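Local coordinates for B-type flagellar hook-associated protein 2 (Pseudomonas aeruginosa, PDB 5FHY), which caps the tip of the growing flagellar filament, helping exported flagellin monomers to polymerise there and keeping them from leaking out unassembled, and is essential for motility, at residues 36-41 with 196-201; 52-57 with 146-151; 77-82 with 89-94; 173-178 with 182-187. All coordinates share one frame; numbering follows the deposited sequence.

Contact 1. Residues 36-41 with 196-201; sequences YQIQVN and VSFDVK
The side chains of V40 and V200 lie alongside one another, pointing opposite ways, each reaching across the gap between two strands. A single methyl of V200, CG1, does the touching on its side: it lies 3.6 Å from V40 CG1 and 3.7 Å from V40 CG2, so that it sits against both branches of the partner. Both CG1 methyls stand trans to their own backbone nitrogens (chi1 173° in V40 and 176° in V200), which carries them out from strands whose CA atoms, V40 CA and V200 CA, are 7.8 Å apart. Two residues earlier on each strand the backbones are farther from one another, with I38 CA 11.5 Å from F198 CA, and larger side chains span the distance. The chain of I38 runs out extended, and its terminal CD1 approaches the F198 ring obliquely, coming to 4.5 Å from F198 CE2. This second meeting is looser than the valine pair. All four residues are buried, and the contact is wholly apolar. F198 also packs on I175, and I38 on L212, both from strands flanking 34-42. Alternate residues face inward, I38 and V40 from one segment, F198 and V200 from the other. Strand 34-42 belongs to a four-stranded antiparallel sheet and strand 196-200 to a three-stranded one, so these residues form an apolar interior between two sheets, consistent with a β-sandwich-like domain.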
# COMPACT_ATOMS: atom_id res chain seq x y z
N TYR B 36 49.31 0.26 8.15
CA TYR B 36 49.97 0.46 9.43
C TYR B 36 49.29 -0.33 10.53
O TYR B 36 48.06 -0.33 10.65
CB TYR B 36 50.01 1.94 9.80
CG TYR B 36 50.63 2.83 8.74
CD1 TYR B 36 52.01 3.03 8.70
CD2 TYR B 36 49.85 3.47 7.78
CE1 TYR B 36 52.59 3.84 7.75
CE2 TYR B 36 50.42 4.28 6.82
CZ TYR B 36 51.79 4.46 6.80
OH TYR B 36 52.37 5.27 5.85
N GLN B 37 50.09 -0.99 11.35
CA GLN B 37 49.56 -1.68 12.52
C GLN B 37 49.69 -0.77 13.72
O GLN B 37 50.78 -0.33 14.08
CB GLN B 37 50.30 -3.00 12.75
CG GLN B 37 50.10 -4.01 11.63
CD GLN B 37 48.66 -4.47 11.51
OE1 GLN B 37 47.91 -3.98 10.66
NE2 GLN B 37 48.27 -5.41 12.37
N ILE B 38 48.56 -0.50 14.37
CA ILE B 38 48.52 0.51 15.41
C ILE B 38 48.01 -0.04 16.72
O ILE B 38 47.01 -0.75 16.77
CB ILE B 38 47.62 1.70 14.98
CG1 ILE B 38 48.12 2.29 13.66
CG2 ILE B 38 47.57 2.76 16.06
CD1 ILE B 38 47.54 3.65 13.35
N GLN B 39 48.72 0.27 17.80
CA GLN B 39 48.26 -0.04 19.14
C GLN B 39 48.02 1.28 19.87
O GLN B 39 48.70 2.26 19.62
CB GLN B 39 49.29 -0.88 19.90
CG GLN B 39 49.55 -2.27 19.32
CD GLN B 39 50.52 -3.09 20.17
OE1 GLN B 39 50.76 -2.78 21.34
NE2 GLN B 39 51.10 -4.13 19.57
N VAL B 40 47.04 1.28 20.76
CA VAL B 40 46.83 2.42 21.65
C VAL B 40 47.02 1.93 23.08
O VAL B 40 46.19 1.18 23.59
CB VAL B 40 45.44 3.05 21.48
CG1 VAL B 40 45.21 4.13 22.53
CG2 VAL B 40 45.29 3.63 20.07
N ASN B 41 48.12 2.32 23.71
CA ASN B 41 48.43 1.83 25.05
C ASN B 41 47.83 2.71 26.15
O ASN B 41 47.49 2.21 27.22
CB ASN B 41 49.94 1.71 25.24
CG ASN B 41 50.58 0.68 24.32
OD1 ASN B 41 49.92 -0.25 23.85
ND2 ASN B 41 51.87 0.82 24.08
N VAL B 196 48.70 12.48 7.84
CA VAL B 196 47.59 11.78 8.44
C VAL B 196 47.30 12.32 9.83
O VAL B 196 48.20 12.49 10.65
CB VAL B 196 47.87 10.26 8.54
CG1 VAL B 196 46.75 9.55 9.31
CG2 VAL B 196 48.06 9.65 7.16
N SER B 197 46.02 12.59 10.09
CA SER B 197 45.58 13.00 11.41
C SER B 197 44.56 11.99 11.89
O SER B 197 43.67 11.59 11.14
CB SER B 197 44.97 14.40 11.38
OG SER B 197 45.88 15.36 10.89
N PHE B 198 44.65 11.59 13.15
CA PHE B 198 43.57 10.80 13.72
C PHE B 198 43.32 11.16 15.17
O PHE B 198 44.23 11.52 15.91
CB PHE B 198 43.85 9.29 13.59
CG PHE B 198 45.27 8.89 13.90
CD1 PHE B 198 45.72 8.82 15.21
CD2 PHE B 198 46.14 8.54 12.88
CE1 PHE B 198 47.02 8.43 15.49
CE2 PHE B 198 47.44 8.14 13.16
CZ PHE B 198 47.88 8.10 14.46
N ASP B 199 42.06 11.03 15.57
CA ASP B 199 41.67 11.31 16.94
C ASP B 199 41.55 9.98 17.66
O ASP B 199 40.65 9.19 17.38
CB ASP B 199 40.34 12.08 16.98
CG ASP B 199 40.46 13.48 16.41
OD1 ASP B 199 40.59 14.44 17.20
OD2 ASP B 199 40.39 13.63 15.17
N VAL B 200 42.46 9.73 18.59
CA VAL B 200 42.46 8.47 19.32
C VAL B 200 41.37 8.53 20.38
O VAL B 200 41.32 9.46 21.18
CB VAL B 200 43.82 8.18 19.95
CG1 VAL B 200 43.75 6.91 20.78
CG2 VAL B 200 44.89 8.04 18.87
N LYS B 201 40.51 7.52 20.39
CA LYS B 201 39.33 7.54 21.23
C LYS B 201 39.34 6.44 22.27
O LYS B 201 38.66 6.54 23.29
CB LYS B 201 38.07 7.40 20.36
CG LYS B 201 38.03 8.32 19.15
CD LYS B 201 36.77 8.08 18.32
CE LYS B 201 35.50 8.26 19.14
NZ LYS B 201 34.27 7.87 18.38

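Contact 2. Residues 52-57 with 146-151; sequences QAIADP and SQLAFD
The short 3-10 turn 146-148 meets the loop that leaves strand 48-50, with the side chain of Q52 lying over the backbone and the base of the side chain of Q147. Q52 CB comes within 3.3 Å of Q147 O, and farther along Q52 CD is 3.5 Å from Q147 CB. The two glutamine chains, both extended beyond CG, pass at about a right angle, and their amide planes are turned 85° apart. In Q147, CG is set between the backbone nitrogen and the carbonyl carbon (chi1 59°), which directs the rest of the chain toward I54; there I54 CD1 lies 3.8 Å from Q147 CD. The same I54 methyl makes a more distant apolar contact with L148 CD2, at 4.5 Å. Behind this junction is the antiparallel sheet holding strands 48-50 and 114-121: the backbone of I54 bonds to that of S115, and L148 packs on L117. One water ties the backbones together, accepting from Q52 N at 3.0 Å and donating to the carbonyl oxygens of Q147 and A149. Within the turn, A149 N bonds to S146 O at 3.2 Å. The Q52 side chain lies about 8 Å from a bound sodium ion, too far to coordinate it, and both glutamines remain partly exposed.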
# COMPACT_ATOMS: atom_id res chain seq x y z
N GLN B 52 40.86 20.59 49.98
CA GLN B 52 40.40 20.14 51.29
C GLN B 52 38.91 20.39 51.46
O GLN B 52 38.38 21.38 50.94
CB GLN B 52 41.16 20.84 52.41
CG GLN B 52 42.52 20.24 52.72
CD GLN B 52 43.21 20.90 53.91
OE1 GLN B 52 42.58 21.13 54.95
NE2 GLN B 52 44.49 21.20 53.76
N ALA B 53 38.24 19.50 52.19
CA ALA B 53 36.82 19.67 52.47
C ALA B 53 36.67 20.66 53.61
O ALA B 53 37.43 20.63 54.57
CB ALA B 53 36.17 18.35 52.82
N ILE B 54 35.70 21.56 53.48
CA ILE B 54 35.49 22.57 54.50
C ILE B 54 34.33 22.17 55.40
O ILE B 54 33.20 22.01 54.94
CB ILE B 54 35.23 23.95 53.87
CG1 ILE B 54 36.31 24.26 52.83
CG2 ILE B 54 35.18 25.02 54.93
CD1 ILE B 54 37.70 24.27 53.41
N ALA B 55 34.62 21.99 56.69
CA ALA B 55 33.59 21.63 57.66
C ALA B 55 32.63 22.79 57.88
O ALA B 55 33.05 23.95 57.96
CB ALA B 55 34.23 21.21 58.98
N ASP B 56 31.35 22.46 57.97
CA ASP B 56 30.27 23.45 58.10
C ASP B 56 30.40 24.52 57.02
O ASP B 56 30.65 25.69 57.32
CB ASP B 56 30.28 24.09 59.49
CG ASP B 56 29.03 24.91 59.77
OD1 ASP B 56 28.00 24.67 59.10
OD2 ASP B 56 29.08 25.80 60.65
N PRO B 57 30.24 24.13 55.74
CA PRO B 57 30.42 25.06 54.62
C PRO B 57 29.33 26.13 54.57
O PRO B 57 29.47 27.13 53.87
CB PRO B 57 30.35 24.15 53.40
CG PRO B 57 29.49 23.03 53.83
CD PRO B 57 29.82 22.79 55.28
N SER B 146 44.74 28.98 53.86
CA SER B 146 45.89 28.16 53.52
C SER B 146 45.54 26.70 53.19
O SER B 146 46.31 26.01 52.52
CB SER B 146 46.91 28.19 54.66
OG SER B 146 46.35 27.69 55.85
N GLN B 147 44.38 26.23 53.65
CA GLN B 147 44.02 24.83 53.44
C GLN B 147 43.48 24.60 52.03
O GLN B 147 43.05 23.49 51.69
CB GLN B 147 43.01 24.34 54.49
CG GLN B 147 41.70 25.10 54.54
CD GLN B 147 40.75 24.54 55.58
OE1 GLN B 147 40.89 23.39 56.02
NE2 GLN B 147 39.77 25.34 55.99
N LEU B 148 43.50 25.64 51.20
CA LEU B 148 43.11 25.51 49.80
C LEU B 148 44.34 25.33 48.92
O LEU B 148 44.22 25.30 47.69
CB LEU B 148 42.30 26.72 49.34
CG LEU B 148 40.91 26.93 49.94
CD1 LEU B 148 40.18 28.03 49.18
CD2 LEU B 148 40.10 25.64 49.92
N ALA B 149 45.50 25.20 49.54
CA ALA B 149 46.74 25.04 48.78
C ALA B 149 46.81 23.63 48.21
O ALA B 149 46.29 22.69 48.80
CB ALA B 149 47.96 25.35 49.66
N PHE B 150 47.45 23.50 47.06
CA PHE B 150 47.58 22.21 46.39
C PHE B 150 48.89 22.16 45.62
O PHE B 150 49.11 22.93 44.69
CB PHE B 150 46.38 21.98 45.45
CG PHE B 150 46.27 20.56 44.94
CD1 PHE B 150 45.48 19.63 45.60
CD2 PHE B 150 46.92 20.16 43.78
CE1 PHE B 150 45.36 18.33 45.13
CE2 PHE B 150 46.81 18.87 43.31
CZ PHE B 150 46.02 17.95 43.98
N ASP B 151 49.75 21.23 46.01
CA ASP B 151 51.02 21.05 45.32
C ASP B 151 51.03 19.66 44.68
O ASP B 151 51.15 18.65 45.38
CB ASP B 151 52.20 21.23 46.28
CG ASP B 151 53.54 21.08 45.60
OD1 ASP B 151 53.61 21.26 44.36
OD2 ASP B 151 54.53 20.80 46.30
O HOH W 1 43.52 21.77 49.31

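Contact 3. Residues 77-82 with 89-94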
# COMPACT_ATOMS: atom_id res chain seq x y z
N PRO B 77 45.32 34.84 36.51
CA PRO B 77 45.30 36.10 37.25
C PRO B 77 45.29 35.86 38.75
O PRO B 77 44.58 34.96 39.20
CB PRO B 77 44.01 36.77 36.79
CG PRO B 77 43.80 36.25 35.41
CD PRO B 77 44.36 34.85 35.39
N ALA B 78 46.08 36.62 39.50
CA ALA B 78 46.06 36.50 40.95
C ALA B 78 44.67 36.82 41.48
O ALA B 78 44.10 37.86 41.14
CB ALA B 78 47.10 37.42 41.58
N ILE B 79 44.13 35.93 42.30
CA ILE B 79 42.81 36.14 42.87
C ILE B 79 42.90 36.71 44.27
O ILE B 79 43.47 36.09 45.17
CB ILE B 79 41.99 34.82 42.92
CG1 ILE B 79 41.70 34.31 41.51
CG2 ILE B 79 40.69 35.04 43.68
CD1 ILE B 79 40.80 33.09 41.49
N THR B 80 42.32 37.89 44.46
CA THR B 80 42.28 38.51 45.77
C THR B 80 41.01 38.08 46.49
O THR B 80 39.91 38.24 45.98
CB THR B 80 42.33 40.05 45.69
OG1 THR B 80 43.58 40.46 45.12
CG2 THR B 80 42.19 40.67 47.08
N VAL B 81 41.18 37.53 47.69
CA VAL B 81 40.04 37.07 48.47
C VAL B 81 39.69 38.19 49.43
O VAL B 81 40.52 38.59 50.25
CB VAL B 81 40.33 35.78 49.24
CG1 VAL B 81 39.10 35.34 50.03
CG2 VAL B 81 40.79 34.68 48.30
N ASP B 82 38.47 38.70 49.33
CA ASP B 82 38.01 39.77 50.20
C ASP B 82 36.64 39.42 50.77
O ASP B 82 36.24 38.26 50.74
CB ASP B 82 37.96 41.11 49.45
CG ASP B 82 37.22 41.02 48.13
OD1 ASP B 82 36.12 40.43 48.08
OD2 ASP B 82 37.73 41.55 47.12
N ALA B 89 31.41 29.22 47.28
CA ALA B 89 30.72 29.61 46.05
C ALA B 89 31.33 30.88 45.48
O ALA B 89 31.26 31.14 44.27
CB ALA B 89 29.24 29.81 46.32
N GLY B 90 31.92 31.68 46.36
CA GLY B 90 32.58 32.91 45.98
C GLY B 90 33.88 32.60 45.25
O GLY B 90 34.24 33.28 44.28
N MET B 91 34.59 31.58 45.72
CA MET B 91 35.81 31.16 45.05
C MET B 91 35.48 30.45 43.74
O MET B 91 36.21 30.60 42.76
CB MET B 91 36.64 30.24 45.95
CG MET B 91 36.98 30.83 47.32
SD MET B 91 37.44 32.57 47.27
CE MET B 91 38.90 32.51 46.25
N ARG B 92 34.40 29.68 43.73
CA ARG B 92 33.93 29.01 42.52
C ARG B 92 33.68 30.00 41.39
O ARG B 92 34.13 29.79 40.26
CB ARG B 92 32.65 28.22 42.81
CG ARG B 92 31.78 27.99 41.58
CD ARG B 92 30.57 27.13 41.88
NE ARG B 92 29.67 27.73 42.85
CZ ARG B 92 28.66 28.54 42.53
NH1 ARG B 92 28.43 28.86 41.27
NH2 ARG B 92 27.88 29.04 43.48
N ASP B 93 32.96 31.08 41.69
CA ASP B 93 32.63 32.08 40.69
C ASP B 93 33.87 32.78 40.17
O ASP B 93 33.97 33.09 38.98
CB ASP B 93 31.65 33.12 41.27
CG ASP B 93 30.30 32.53 41.60
OD1 ASP B 93 29.92 31.51 40.98
OD2 ASP B 93 29.61 33.09 42.47
N ALA B 94 34.82 33.04 41.06
CA ALA B 94 36.04 33.75 40.70
C ALA B 94 36.88 32.91 39.75
O ALA B 94 37.24 33.35 38.66
CB ALA B 94 36.84 34.12 41.93
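While M91 and A94 meet strand residues I79 and V81, the flat guanidinium of R92 lies elsewhere on the helix: one face carries A89 O, 3.8 Å above its plane, and the carboxylate carbon D93 CG, both offset toward the rim. R92 NH1 is 3.1 Å from D93 OD1, but that oxygen stands well out of the guanidinium plane, making this a salt bridge of charges alone. R92 NE forms another salt bridge with D194 of a third subunit. On the strand-facing side the contact is apolar. The M91 chain folds back at chi2 and chi3 (-41° and -62°); it crosses the V81 side chain at about a right angle and puts M91 CE 3.5 Å from V81 CG2. The same methyl reaches I79 CG2 at 4.0 Å. Within the flagellin hook IN motif, helix 88-98 thus packs against strand 74-81 after a short connection; strand 79-81 and helix 89-94 run nearly antiparallel (161°), their axes 10.3 Å apart at closest approach. L67 of the adjacent strand 65-71 touches both I79 and M91. Nearer the start of the strand, I79 CD1 extends to A94 CB at 4.1 Å, and I79 continues along the helix to I95 and A98.

Contact 4. Residues 173-178 with 182-187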
# COMPACT_ATOMS: atom_id res chain seq x y z
N GLY B 173 49.69 10.52 26.37
CA GLY B 173 49.26 9.19 26.01
C GLY B 173 50.37 8.49 25.26
O GLY B 173 51.46 9.05 25.09
N GLU B 174 50.12 7.27 24.81
CA GLU B 174 51.12 6.53 24.05
C GLU B 174 50.46 5.66 22.99
O GLU B 174 49.48 4.97 23.25
CB GLU B 174 51.97 5.65 24.96
CG GLU B 174 53.19 5.05 24.27
CD GLU B 174 54.01 4.14 25.17
OE1 GLU B 174 53.41 3.28 25.84
OE2 GLU B 174 55.25 4.30 25.21
N ILE B 175 51.02 5.71 21.79
CA ILE B 175 50.62 4.81 20.72
C ILE B 175 51.87 4.15 20.15
O ILE B 175 52.99 4.58 20.42
CB ILE B 175 49.86 5.54 19.59
CG1 ILE B 175 50.78 6.51 18.86
CG2 ILE B 175 48.65 6.29 20.14
CD1 ILE B 175 50.07 7.33 17.80
N THR B 176 51.67 3.10 19.37
CA THR B 176 52.76 2.49 18.63
C THR B 176 52.32 2.34 17.18
O THR B 176 51.18 1.95 16.90
CB THR B 176 53.18 1.11 19.20
OG1 THR B 176 52.18 0.13 18.88
CG2 THR B 176 53.36 1.17 20.71
N VAL B 177 53.21 2.65 16.25
CA VAL B 177 52.92 2.49 14.84
C VAL B 177 53.98 1.57 14.24
O VAL B 177 55.14 1.95 14.11
CB VAL B 177 52.92 3.83 14.08
CG1 VAL B 177 52.67 3.60 12.60
CG2 VAL B 177 51.86 4.76 14.67
N ASP B 178 53.56 0.36 13.90
CA ASP B 178 54.45 -0.68 13.39
C ASP B 178 55.60 -0.96 14.35
O ASP B 178 56.70 -1.30 13.93
CB ASP B 178 54.99 -0.28 12.02
CG ASP B 178 53.96 -0.43 10.93
OD1 ASP B 178 53.10 -1.32 11.05
OD2 ASP B 178 54.00 0.35 9.95
N ARG B 182 55.15 6.45 20.16
CA ARG B 182 54.99 7.89 20.11
C ARG B 182 54.20 8.37 21.32
O ARG B 182 53.03 8.02 21.48
CB ARG B 182 54.30 8.33 18.81
CG ARG B 182 53.79 9.77 18.80
CD ARG B 182 54.91 10.79 18.94
NE ARG B 182 54.82 11.87 17.95
CZ ARG B 182 54.00 12.92 18.06
NH1 ARG B 182 53.19 13.03 19.10
NH2 ARG B 182 53.99 13.85 17.11
N SER B 183 54.85 9.15 22.17
CA SER B 183 54.16 9.77 23.29
C SER B 183 53.34 10.94 22.75
O SER B 183 53.86 11.77 22.01
CB SER B 183 55.17 10.25 24.34
OG SER B 183 54.52 10.95 25.39
N ILE B 184 52.07 11.00 23.12
CA ILE B 184 51.20 12.04 22.58
C ILE B 184 50.65 12.93 23.68
O ILE B 184 50.19 12.45 24.72
CB ILE B 184 50.06 11.42 21.75
CG1 ILE B 184 49.24 10.44 22.60
CG2 ILE B 184 50.62 10.68 20.54
CD1 ILE B 184 48.01 9.90 21.90
N ALA B 185 50.67 14.24 23.45
CA ALA B 185 50.28 15.20 24.49
C ALA B 185 48.81 15.54 24.39
O ALA B 185 48.27 16.28 25.21
CB ALA B 185 51.12 16.47 24.38
N SER B 186 48.16 14.99 23.37
CA SER B 186 46.74 15.17 23.15
C SER B 186 46.21 13.96 22.41
O SER B 186 46.96 13.25 21.75
CB SER B 186 46.48 16.45 22.36
OG SER B 186 45.18 16.47 21.81
N ASN B 187 44.91 13.71 22.52
CA ASN B 187 44.32 12.54 21.87
C ASN B 187 43.94 12.87 20.44
O ASN B 187 43.41 12.03 19.71
CB ASN B 187 43.11 12.04 22.66
CG ASN B 187 43.50 11.50 24.02
OD1 ASN B 187 44.50 10.80 24.15
ND2 ASN B 187 42.71 11.83 25.03
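G173 and I184 exchange two backbone hydrogen bonds of unlike geometry. G173 N donates to I184 O over 2.6 Å in the plane of the I184 carbonyl, whereas I184 N, 2.8 Å from G173 O, lies above the plane of the G173 carbonyl, 52° out of it. G173 O also receives a CA-H contact from S183, with S183 CA at 3.3 Å. A second reciprocal pair follows: I175 N gives to R182 O at 3.1 Å and R182 N to I175 O at 2.9 Å. E174 and S183 between them form the non-hydrogen-bonded pair, and their backbone groups turn outward. Strands 173-177 and 180-184 form an antiparallel β-hairpin at one side of a four-stranded sheet, so E174 finds backbone partners in N41 and S42 of strand 34-42, while on the outer strand S183 N donates to the side-chain oxygen of N112 of a second subunit. S183 OG is hydrogen-bonded to N172 ND2. The carbonyl of S183 is taken by its neighbour: the R182 chain bends at chi2 and chi3 (63° and 132°), and R182 NH1 reaches S183 O at 3.2 Å. R182 NE makes a weak bond to the backbone oxygen of T110 of the second subunit. On the face shared by I175, R182 and I184, I175 CG1 runs beside R182 CB at 4.0 Å, and I175 CG2 meets I184 CD1 at 4.1 Å, the two isoleucines crossing at about a right angle.

The modelled chain is an inner piece of the cap protein, and its contacts fall into two groups in separate β-rich regions. Contacts 1 and 4 have centres about 8 Å apart and share a sheet, with strands 34-42 and 173-177 adjacent; N187 and V200 add a backbone bond. Contacts 2 and 3, centred about 14 Å apart, lie some 36 to 41 Å from that pair. Along the chain, 36-41 comes first, then contact 2 encloses contact 3, contact 4 follows, and 196-201 closes contact 1. The polypeptide therefore leaves the first region, builds the second, and returns. Contacts 1 and 4 meet the second subunit and contact 3 the third, whereas no other chain touches contact 2.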